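Long-range contact in tRNA (cytosine(72)-C(5))-methyltransferase (Pyrococcus horikoshii, PDB 5ZVE), which methylates the C5 position of cytosine 72 in several tRNAs, using S-adenosyl-L-methionine as methyl donor: residues L193-A205 with L260-D273. Numbering follows the deposited sequence.
Sequences LEPKEDDVIIDMA and LPDLGIKADKILLD. With SAH (S-adenosyl-L-homocysteine), chain C.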
ATOM      1  N   LEU A 193       7.943   9.312  12.488  1.00 28.72           N
ATOM      2  CA  LEU A 193       7.154   9.630  13.672  1.00 24.77           C
ATOM      3  C   LEU A 193       8.012   9.620  14.935  1.00 28.74           C
ATOM      4  O   LEU A 193       7.717  10.331  15.900  1.00 26.32           O
ATOM      5  CB  LEU A 193       5.994   8.645  13.828  1.00 21.27           C
ATOM      6  CG  LEU A 193       5.040   8.957  14.984  1.00 27.42           C
ATOM      7  CD1 LEU A 193       4.394  10.325  14.799  1.00 27.25           C
ATOM      8  CD2 LEU A 193       3.970   7.886  15.131  1.00 22.40           C
ATOM      9  N   GLU A 194       9.078   8.822  14.907  1.00 29.62           N
ATOM     10  CA  GLU A 194       9.986   8.657  16.043  1.00 28.91           C
ATOM     11  C   GLU A 194       9.251   8.381  17.355  1.00 29.09           C
ATOM     12  O   GLU A 194       9.371   9.154  18.305  1.00 27.96           O
ATOM     13  CB  GLU A 194      10.871   9.895  16.211  1.00 31.38           C
ATOM     14  CG  GLU A 194      11.716  10.253  15.000  1.00 27.37           C
ATOM     15  CD  GLU A 194      12.624  11.446  15.267  1.00 36.44           C
ATOM     16  OE1 GLU A 194      12.854  11.767  16.452  1.00 46.98           O
ATOM     17  OE2 GLU A 194      13.110  12.063  14.296  1.00 39.77           O
ATOM     18  N   PRO A 195       8.485   7.282  17.414  1.00 31.30           N
ATOM     19  CA  PRO A 195       7.737   7.018  18.646  1.00 31.30           C
ATOM     20  C   PRO A 195       8.655   6.696  19.818  1.00 32.29           C
ATOM     21  O   PRO A 195       9.654   6.005  19.642  1.00 32.62           O
ATOM     22  CB  PRO A 195       6.879   5.807  18.278  1.00 30.77           C
ATOM     23  CG  PRO A 195       7.686   5.092  17.239  1.00 25.84           C
ATOM     24  CD  PRO A 195       8.364   6.176  16.446  1.00 26.79           C
ATOM     25  N   LYS A 196       8.301   7.183  21.003  1.00 39.44           N
ATOM     26  CA  LYS A 196       9.057   6.895  22.216  1.00 37.78           C
ATOM     27  C   LYS A 196       8.164   6.134  23.186  1.00 39.95           C
ATOM     28  O   LYS A 196       6.949   6.341  23.207  1.00 38.21           O
ATOM     29  CB  LYS A 196       9.574   8.182  22.859  1.00 38.41           C
ATOM     30  CG  LYS A 196      10.425   9.035  21.935  1.00 38.79           C
ATOM     31  CD  LYS A 196      11.719   8.339  21.565  1.00 36.43           C
ATOM     32  CE  LYS A 196      12.334   8.963  20.324  1.00 38.53           C
ATOM     33  NZ  LYS A 196      12.192  10.444  20.309  1.00 44.34           N
ATOM     34  N   GLU A 197       8.767   5.246  23.971  1.00 40.22           N
ATOM     35  CA  GLU A 197       8.037   4.430  24.944  1.00 45.40           C
ATOM     36  C   GLU A 197       7.185   5.277  25.901  1.00 44.80           C
ATOM     37  O   GLU A 197       6.167   4.816  26.420  1.00 43.32           O
ATOM     38  CB  GLU A 197       9.031   3.558  25.726  1.00 44.99           C
ATOM     39  CG  GLU A 197       8.486   2.921  26.997  1.00 49.21           C
ATOM     40  CD  GLU A 197       9.535   2.111  27.739  1.00 51.86           C
ATOM     41  OE1 GLU A 197      10.734   2.245  27.414  1.00 52.85           O
ATOM     42  OE2 GLU A 197       9.158   1.338  28.645  1.00 57.40           O
ATOM     43  N   ASP A 198       7.588   6.529  26.099  1.00 43.59           N
ATOM     44  CA  ASP A 198       6.872   7.439  26.984  1.00 46.31           C
ATOM     45  C   ASP A 198       5.653   8.065  26.311  1.00 50.03           C
ATOM     46  O   ASP A 198       4.674   8.404  26.979  1.00 52.82           O
ATOM     47  CB  ASP A 198       7.803   8.548  27.474  1.00 49.36           C
ATOM     48  CG  ASP A 198       8.845   8.043  28.441  1.00 61.37           C
ATOM     49  OD1 ASP A 198       8.666   6.927  28.974  1.00 61.62           O
ATOM     50  OD2 ASP A 198       9.847   8.758  28.661  1.00 71.43           O
ATOM     51  N   ASP A 199       5.720   8.223  24.991  1.00 43.70           N
ATOM     52  CA  ASP A 199       4.707   8.976  24.257  1.00 36.96           C
ATOM     53  C   ASP A 199       3.317   8.377  24.397  1.00 40.05           C
ATOM     54  O   ASP A 199       3.140   7.159  24.344  1.00 38.37           O
ATOM     55  CB  ASP A 199       5.057   9.054  22.766  1.00 33.93           C
ATOM     56  CG  ASP A 199       6.294   9.880  22.490  1.00 35.64           C
ATOM     57  OD1 ASP A 199       6.576  10.822  23.261  1.00 39.15           O
ATOM     58  OD2 ASP A 199       6.979   9.600  21.485  1.00 38.00           O
ATOM     59  N   VAL A 200       2.328   9.246  24.573  1.00 39.86           N
ATOM     60  CA  VAL A 200       0.950   8.861  24.322  1.00 38.92           C
ATOM     61  C   VAL A 200       0.773   8.870  22.809  1.00 33.28           C
ATOM     62  O   VAL A 200       1.006   9.889  22.161  1.00 32.58           O
ATOM     63  CB  VAL A 200      -0.052   9.806  25.003  1.00 38.32           C
ATOM     64  CG1 VAL A 200      -1.474   9.327  24.775  1.00 37.20           C
ATOM     65  CG2 VAL A 200       0.249   9.896  26.494  1.00 44.18           C
ATOM     66  N   ILE A 201       0.384   7.728  22.249  1.00 32.03           N
ATOM     67  CA  ILE A 201       0.427   7.533  20.801  1.00 31.37           C
ATOM     68  C   ILE A 201      -0.914   7.101  20.228  1.00 31.96           C
ATOM     69  O   ILE A 201      -1.544   6.173  20.732  1.00 38.69           O
ATOM     70  CB  ILE A 201       1.487   6.471  20.419  1.00 33.29           C
ATOM     71  CG1 ILE A 201       2.883   6.930  20.840  1.00 28.99           C
ATOM     72  CG2 ILE A 201       1.438   6.171  18.934  1.00 30.11           C
ATOM     73  CD1 ILE A 201       3.923   5.835  20.786  1.00 34.16           C
ATOM     74  N   ILE A 202      -1.353   7.777  19.170  1.00 32.48           N
ATOM     75  CA  ILE A 202      -2.609   7.423  18.525  1.00 30.10           C
ATOM     76  C   ILE A 202      -2.470   7.225  17.020  1.00 32.17           C
ATOM     77  O   ILE A 202      -2.008   8.115  16.306  1.00 30.08           O
ATOM     78  CB  ILE A 202      -3.690   8.489  18.763  1.00 34.76           C
ATOM     79  CG1 ILE A 202      -3.897   8.729  20.262  1.00 32.75           C
ATOM     80  CG2 ILE A 202      -4.991   8.069  18.088  1.00 29.41           C
ATOM     81  CD1 ILE A 202      -4.959   9.771  20.564  1.00 36.20           C
ATOM     82  N   ASP A 203      -2.872   6.047  16.556  1.00 31.41           N
ATOM     83  CA  ASP A 203      -3.038   5.763  15.133  1.00 32.18           C
ATOM     84  C   ASP A 203      -4.537   5.796  14.835  1.00 29.84           C
ATOM     85  O   ASP A 203      -5.260   4.877  15.211  1.00 28.87           O
ATOM     86  CB  ASP A 203      -2.419   4.404  14.785  1.00 28.50           C
ATOM     87  CG  ASP A 203      -2.229   4.200  13.295  1.00 29.81           C
ATOM     88  OD1 ASP A 203      -2.793   4.971  12.492  1.00 27.74           O
ATOM     89  OD2 ASP A 203      -1.490   3.262  12.929  1.00 31.44           O
ATOM     90  N   MET A 204      -5.011   6.849  14.173  1.00 29.38           N
ATOM     91  CA  MET A 204      -6.456   7.078  14.113  1.00 34.15           C
ATOM     92  C   MET A 204      -7.118   6.497  12.872  1.00 37.95           C
ATOM     93  O   MET A 204      -8.334   6.572  12.724  1.00 38.59           O
ATOM     94  CB  MET A 204      -6.781   8.575  14.190  1.00 37.32           C
ATOM     95  CG  MET A 204      -5.989   9.471  13.254  1.00 36.38           C
ATOM     96  SD  MET A 204      -6.478  11.204  13.461  1.00 45.88           S
ATOM     97  CE  MET A 204      -6.041  11.445  15.156  1.00 35.59           C
ATOM     98  N   ALA A 205      -6.321   5.908  11.992  1.00 34.55           N
ATOM     99  CA  ALA A 205      -6.846   5.120  10.888  1.00 32.15           C
ATOM    100  C   ALA A 205      -5.893   3.959  10.682  1.00 31.02           C
ATOM    101  O   ALA A 205      -5.089   3.959   9.749  1.00 31.43           O
ATOM    102  CB  ALA A 205      -6.975   5.956   9.630  1.00 32.91           C
ATOM    103  N   LEU A 260     -12.565  11.829  17.484  1.00 35.92           N
ATOM    104  CA  LEU A 260     -11.477  11.528  18.427  1.00 36.37           C
ATOM    105  C   LEU A 260     -11.429  12.366  19.717  1.00 41.46           C
ATOM    106  O   LEU A 260     -11.217  11.805  20.795  1.00 41.04           O
ATOM    107  CB  LEU A 260     -10.115  11.653  17.735  1.00 38.81           C
ATOM    108  CG  LEU A 260      -8.944  11.422  18.704  1.00 39.01           C
ATOM    109  CD1 LEU A 260      -8.946  10.010  19.269  1.00 34.15           C
ATOM    110  CD2 LEU A 260      -7.609  11.753  18.099  1.00 36.10           C
ATOM    111  N   PRO A 261     -11.615  13.701  19.629  1.00 37.89           N
ATOM    112  CA  PRO A 261     -11.575  14.473  20.877  1.00 36.53           C
ATOM    113  C   PRO A 261     -12.610  14.059  21.927  1.00 37.71           C
ATOM    114  O   PRO A 261     -12.526  14.537  23.054  1.00 44.58           O
ATOM    115  CB  PRO A 261     -11.834  15.906  20.403  1.00 40.01           C
ATOM    116  CG  PRO A 261     -11.307  15.933  19.022  1.00 34.77           C
ATOM    117  CD  PRO A 261     -11.671  14.591  18.452  1.00 37.48           C
ATOM    118  N   ASP A 262     -13.548  13.186  21.570  1.00 37.90           N
ATOM    119  CA  ASP A 262     -14.535  12.680  22.519  1.00 41.15           C
ATOM    120  C   ASP A 262     -13.881  11.850  23.618  1.00 45.07           C
ATOM    121  O   ASP A 262     -14.421  11.732  24.717  1.00 50.72           O
ATOM    122  CB  ASP A 262     -15.603  11.846  21.807  1.00 40.46           C
ATOM    123  CG  ASP A 262     -16.550  12.695  20.979  1.00 50.71           C
ATOM    124  OD1 ASP A 262     -16.305  13.916  20.857  1.00 51.30           O
ATOM    125  OD2 ASP A 262     -17.540  12.145  20.453  1.00 53.40           O
ATOM    126  N   LEU A 263     -12.724  11.267  23.320  1.00 43.60           N
ATOM    127  CA  LEU A 263     -11.892  10.670  24.363  1.00 47.23           C
ATOM    128  C   LEU A 263     -11.321  11.804  25.210  1.00 48.29           C
ATOM    129  O   LEU A 263     -11.493  12.972  24.874  1.00 52.10           O
ATOM    130  CB  LEU A 263     -10.770   9.811  23.760  1.00 46.46           C
ATOM    131  CG  LEU A 263     -11.104   8.423  23.191  1.00 48.35           C
ATOM    132  CD1 LEU A 263     -12.089   8.489  22.035  1.00 46.29           C
ATOM    133  CD2 LEU A 263      -9.841   7.693  22.754  1.00 45.77           C
ATOM    134  N   GLY A 264     -10.632  11.490  26.298  1.00 47.03           N
ATOM    135  CA  GLY A 264     -10.114  12.561  27.131  1.00 47.87           C
ATOM    136  C   GLY A 264      -8.631  12.753  26.921  1.00 47.56           C
ATOM    137  O   GLY A 264      -7.957  13.441  27.690  1.00 48.12           O
ATOM    138  N   ILE A 265      -8.134  12.136  25.857  1.00 53.77           N
ATOM    139  CA  ILE A 265      -6.703  12.005  25.625  1.00 46.37           C
ATOM    140  C   ILE A 265      -6.083  13.197  24.901  1.00 43.37           C
ATOM    141  O   ILE A 265      -6.615  13.678  23.903  1.00 43.99           O
ATOM    142  CB  ILE A 265      -6.422  10.728  24.838  1.00 45.56           C
ATOM    143  CG1 ILE A 265      -6.994   9.535  25.603  1.00 49.88           C
ATOM    144  CG2 ILE A 265      -4.932  10.561  24.593  1.00 46.28           C
ATOM    145  CD1 ILE A 265      -7.001   8.258  24.828  1.00 44.02           C
ATOM    146  N   LYS A 266      -4.951  13.666  25.413  1.00 40.93           N
ATOM    147  CA  LYS A 266      -4.102  14.596  24.683  1.00 38.46           C
ATOM    148  C   LYS A 266      -2.808  13.876  24.317  1.00 40.47           C
ATOM    149  O   LYS A 266      -1.952  13.651  25.172  1.00 40.77           O
ATOM    150  CB  LYS A 266      -3.809  15.852  25.502  1.00 41.44           C
ATOM    151  CG  LYS A 266      -5.021  16.694  25.857  1.00 46.78           C
ATOM    152  CD  LYS A 266      -4.619  17.845  26.775  1.00 59.12           C
ATOM    153  CE  LYS A 266      -5.823  18.494  27.441  1.00 55.43           C
ATOM    154  NZ  LYS A 266      -5.420  19.650  28.291  1.00 56.00           N
ATOM    155  N   ALA A 267      -2.670  13.505  23.049  1.00 36.48           N
ATOM    156  CA  ALA A 267      -1.544  12.679  22.628  1.00 33.97           C
ATOM    157  C   ALA A 267      -0.281  13.483  22.375  1.00 31.59           C
ATOM    158  O   ALA A 267      -0.333  14.650  21.999  1.00 30.32           O
ATOM    159  CB  ALA A 267      -1.909  11.893  21.379  1.00 35.48           C
ATOM    160  N   ASP A 268       0.858  12.829  22.580  1.00 33.81           N
ATOM    161  CA  ASP A 268       2.153  13.383  22.217  1.00 30.49           C
ATOM    162  C   ASP A 268       2.440  13.130  20.739  1.00 31.11           C
ATOM    163  O   ASP A 268       3.061  13.946  20.057  1.00 29.06           O
ATOM    164  CB  ASP A 268       3.249  12.777  23.094  1.00 34.35           C
ATOM    165  CG  ASP A 268       3.015  13.037  24.569  1.00 38.28           C
ATOM    166  OD1 ASP A 268       3.253  14.179  25.010  1.00 47.97           O
ATOM    167  OD2 ASP A 268       2.565  12.113  25.280  1.00 36.61           O
ATOM    168  N   LYS A 269       1.979  11.986  20.251  1.00 27.49           N
ATOM    169  CA  LYS A 269       2.235  11.589  18.875  1.00 28.66           C
ATOM    170  C   LYS A 269       0.969  11.059  18.239  1.00 25.65           C
ATOM    171  O   LYS A 269       0.295  10.179  18.781  1.00 25.43           O
ATOM    172  CB  LYS A 269       3.340  10.526  18.809  1.00 28.68           C
ATOM    173  CG  LYS A 269       4.656  10.960  19.434  1.00 30.18           C
ATOM    174  CD  LYS A 269       5.396  11.921  18.525  1.00 29.90           C
ATOM    175  CE  LYS A 269       6.637  12.478  19.201  1.00 32.57           C
ATOM    176  NZ  LYS A 269       7.528  11.408  19.709  1.00 33.29           N
ATOM    177  N   ILE A 270       0.642  11.602  17.078  1.00 23.79           N
ATOM    178  CA  ILE A 270      -0.480  11.087  16.318  1.00 25.07           C
ATOM    179  C   ILE A 270      -0.058  10.736  14.900  1.00 24.89           C
ATOM    180  O   ILE A 270       0.550  11.550  14.202  1.00 23.30           O
ATOM    181  CB  ILE A 270      -1.641  12.095  16.266  1.00 24.51           C
ATOM    182  CG1 ILE A 270      -2.301  12.221  17.641  1.00 26.47           C
ATOM    183  CG2 ILE A 270      -2.658  11.661  15.244  1.00 24.99           C
ATOM    184  CD1 ILE A 270      -3.508  13.143  17.656  1.00 23.72           C
ATOM    185  N   LEU A 271      -0.370   9.513  14.488  1.00 27.33           N
ATOM    186  CA  LEU A 271      -0.233   9.129  13.094  1.00 23.29           C
ATOM    187  C   LEU A 271      -1.574   9.181  12.382  1.00 25.84           C
ATOM    188  O   LEU A 271      -2.555   8.579  12.827  1.00 29.99           O
ATOM    189  CB  LEU A 271       0.364   7.728  12.969  1.00 27.13           C
ATOM    190  CG  LEU A 271       0.329   7.179  11.541  1.00 25.12           C
ATOM    191  CD1 LEU A 271       1.180   8.038  10.627  1.00 23.41           C
ATOM    192  CD2 LEU A 271       0.789   5.731  11.502  1.00 26.41           C
ATOM    193  N   LEU A 272      -1.611   9.903  11.270  1.00 25.04           N
ATOM    194  CA  LEU A 272      -2.808   9.954  10.450  1.00 25.58           C
ATOM    195  C   LEU A 272      -2.480   9.447   9.050  1.00 24.57           C
ATOM    196  O   LEU A 272      -2.134  10.217   8.151  1.00 25.25           O
ATOM    197  CB  LEU A 272      -3.384  11.376  10.407  1.00 25.05           C
ATOM    198  CG  LEU A 272      -4.635  11.614   9.557  1.00 25.88           C
ATOM    199  CD1 LEU A 272      -5.712  10.581   9.852  1.00 30.98           C
ATOM    200  CD2 LEU A 272      -5.172  13.018   9.794  1.00 31.03           C
ATOM    201  N   ASP A 273      -2.567   8.134   8.887  1.00 25.88           N
ATOM    202  CA  ASP A 273      -2.395   7.515   7.584  1.00 27.53           C
ATOM    203  C   ASP A 273      -3.777   7.469   6.957  1.00 25.40           C
ATOM    204  O   ASP A 273      -4.487   6.472   7.049  1.00 27.84           O
ATOM    205  CB  ASP A 273      -1.778   6.123   7.723  1.00 24.23           C
ATOM    206  CG  ASP A 273      -1.487   5.475   6.389  1.00 27.53           C
ATOM    207  OD1 ASP A 273      -1.095   6.195   5.446  1.00 27.15           O
ATOM    208  OD2 ASP A 273      -1.648   4.240   6.287  1.00 27.62           O
TER
HETATM  209  N   SAH C 401      -2.718   2.824   8.307  1.00 21.31           N
HETATM  210  CA  SAH C 401      -3.160   1.511   7.852  1.00 24.17           C
HETATM  211  CB  SAH C 401      -4.021   1.619   6.593  1.00 27.48           C
HETATM  212  CG  SAH C 401      -4.994   2.801   6.542  1.00 25.94           C
HETATM  213  SD  SAH C 401      -6.214   2.572   5.226  1.00 29.95           S
HETATM  214  C   SAH C 401      -2.002   0.531   7.643  1.00 27.90           C
HETATM  215  O   SAH C 401      -0.833   0.914   7.606  1.00 27.05           O
HETATM  216  OXT SAH C 401      -2.208  -0.675   7.510  1.00 25.63           O
HETATM  217  C5' SAH C 401      -7.351   3.818   5.896  1.00 28.39           C
HETATM  218  C4' SAH C 401      -8.277   3.299   6.994  1.00 31.48           C
HETATM  219  O4' SAH C 401      -9.100   4.348   7.463  1.00 32.68           O
HETATM  220  C3' SAH C 401      -9.222   2.188   6.553  1.00 33.52           C
HETATM  221  O3' SAH C 401      -8.913   1.013   7.265  1.00 28.40           O
HETATM  222  C2' SAH C 401     -10.610   2.645   6.961  1.00 28.73           C
HETATM  223  O2' SAH C 401     -11.274   1.622   7.661  1.00 32.63           O
HETATM  224  C1' SAH C 401     -10.327   3.799   7.899  1.00 31.02           C
HETATM  225  N9  SAH C 401     -11.397   4.819   7.945  1.00 32.92           N
HETATM  226  C8  SAH C 401     -12.114   5.359   6.907  1.00 35.45           C
HETATM  227  N7  SAH C 401     -12.985   6.266   7.411  1.00 31.85           N
HETATM  228  C5  SAH C 401     -12.835   6.313   8.753  1.00 34.29           C
HETATM  229  C6  SAH C 401     -13.462   7.054   9.749  1.00 37.60           C
HETATM  230  N6  SAH C 401     -14.420   7.929   9.451  1.00 35.16           N
HETATM  231  N1  SAH C 401     -13.080   6.878  11.062  1.00 40.64           N
HETATM  232  C2  SAH C 401     -12.087   5.972  11.382  1.00 39.85           C
HETATM  233  N3  SAH C 401     -11.471   5.240  10.390  1.00 37.18           N
HETATM  234  C4  SAH C 401     -11.840   5.409   9.097  1.00 32.14           C
HETATM  235  O   HOH W   1      10.538  12.477  19.709  1.00 44.19           O
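Leu260 brings its CD2 methyl to Met204, whose CE lies 3.3 Å from that CD2 and nearly as close to Ile270 CG2, tight spacing for carbons. A bend at chi3 (61°) turns the Met204 methyl between Leu260 and Ile270, beside helix 291-310. Ile265 CG2 rests on Val200 CG1 at 3.7 Å, and the Ala267 methyl packs against Ile202 CD1.

The chain changes direction at Asp268, whose OD2 accepts Val200 N through the anti lone pair at 3.0 Å, almost straight (167°), while Val200 O takes both Asp268 N and Lys269 N. From Lys269 onward the pairing is a parallel ladder, the strand axes 9° apart: Ile202 N donates to Lys269 O, Leu271 N to Ile202 O (2.8 Å) and Met204 N to Leu271 O.

The Lys269 side chain, bent at chi2 and chi4, runs antiparallel alongside that of Leu193 and sets NZ 2.6 Å from Asp199 OD2 in a salt bridge. NZ meets that oxygen from above the carboxylate plane; Lys196 N binds it from the opposite face, tying the 196-199 beta turn to the strand. NZ also bonds weakly to Glu194 O and donates to a water that Lys196 NZ shares. With an alanine replacing Asp199, the Lys269 ammonium is likely to lose its counter-charge and Lys196 N its side-chain acceptor.

Leu271 CD2 lies alongside the Asp203 carboxylate, whose OD2 bonds Thr212, and Leu272 CD1 touches Met204 CG. At the end of strand 269-273, Asp273 OD2 accepts the SAH amino group at 2.7 Å and pairs with Lys211; Ala205 O, in the loop after Asp203, accepts it too. Consistent with the parallel register, carboxylate and carbonyl meet one amino group at the C-terminal ends of neighbouring inner strands, where Rossmann-like methyltransferases bind the cofactor.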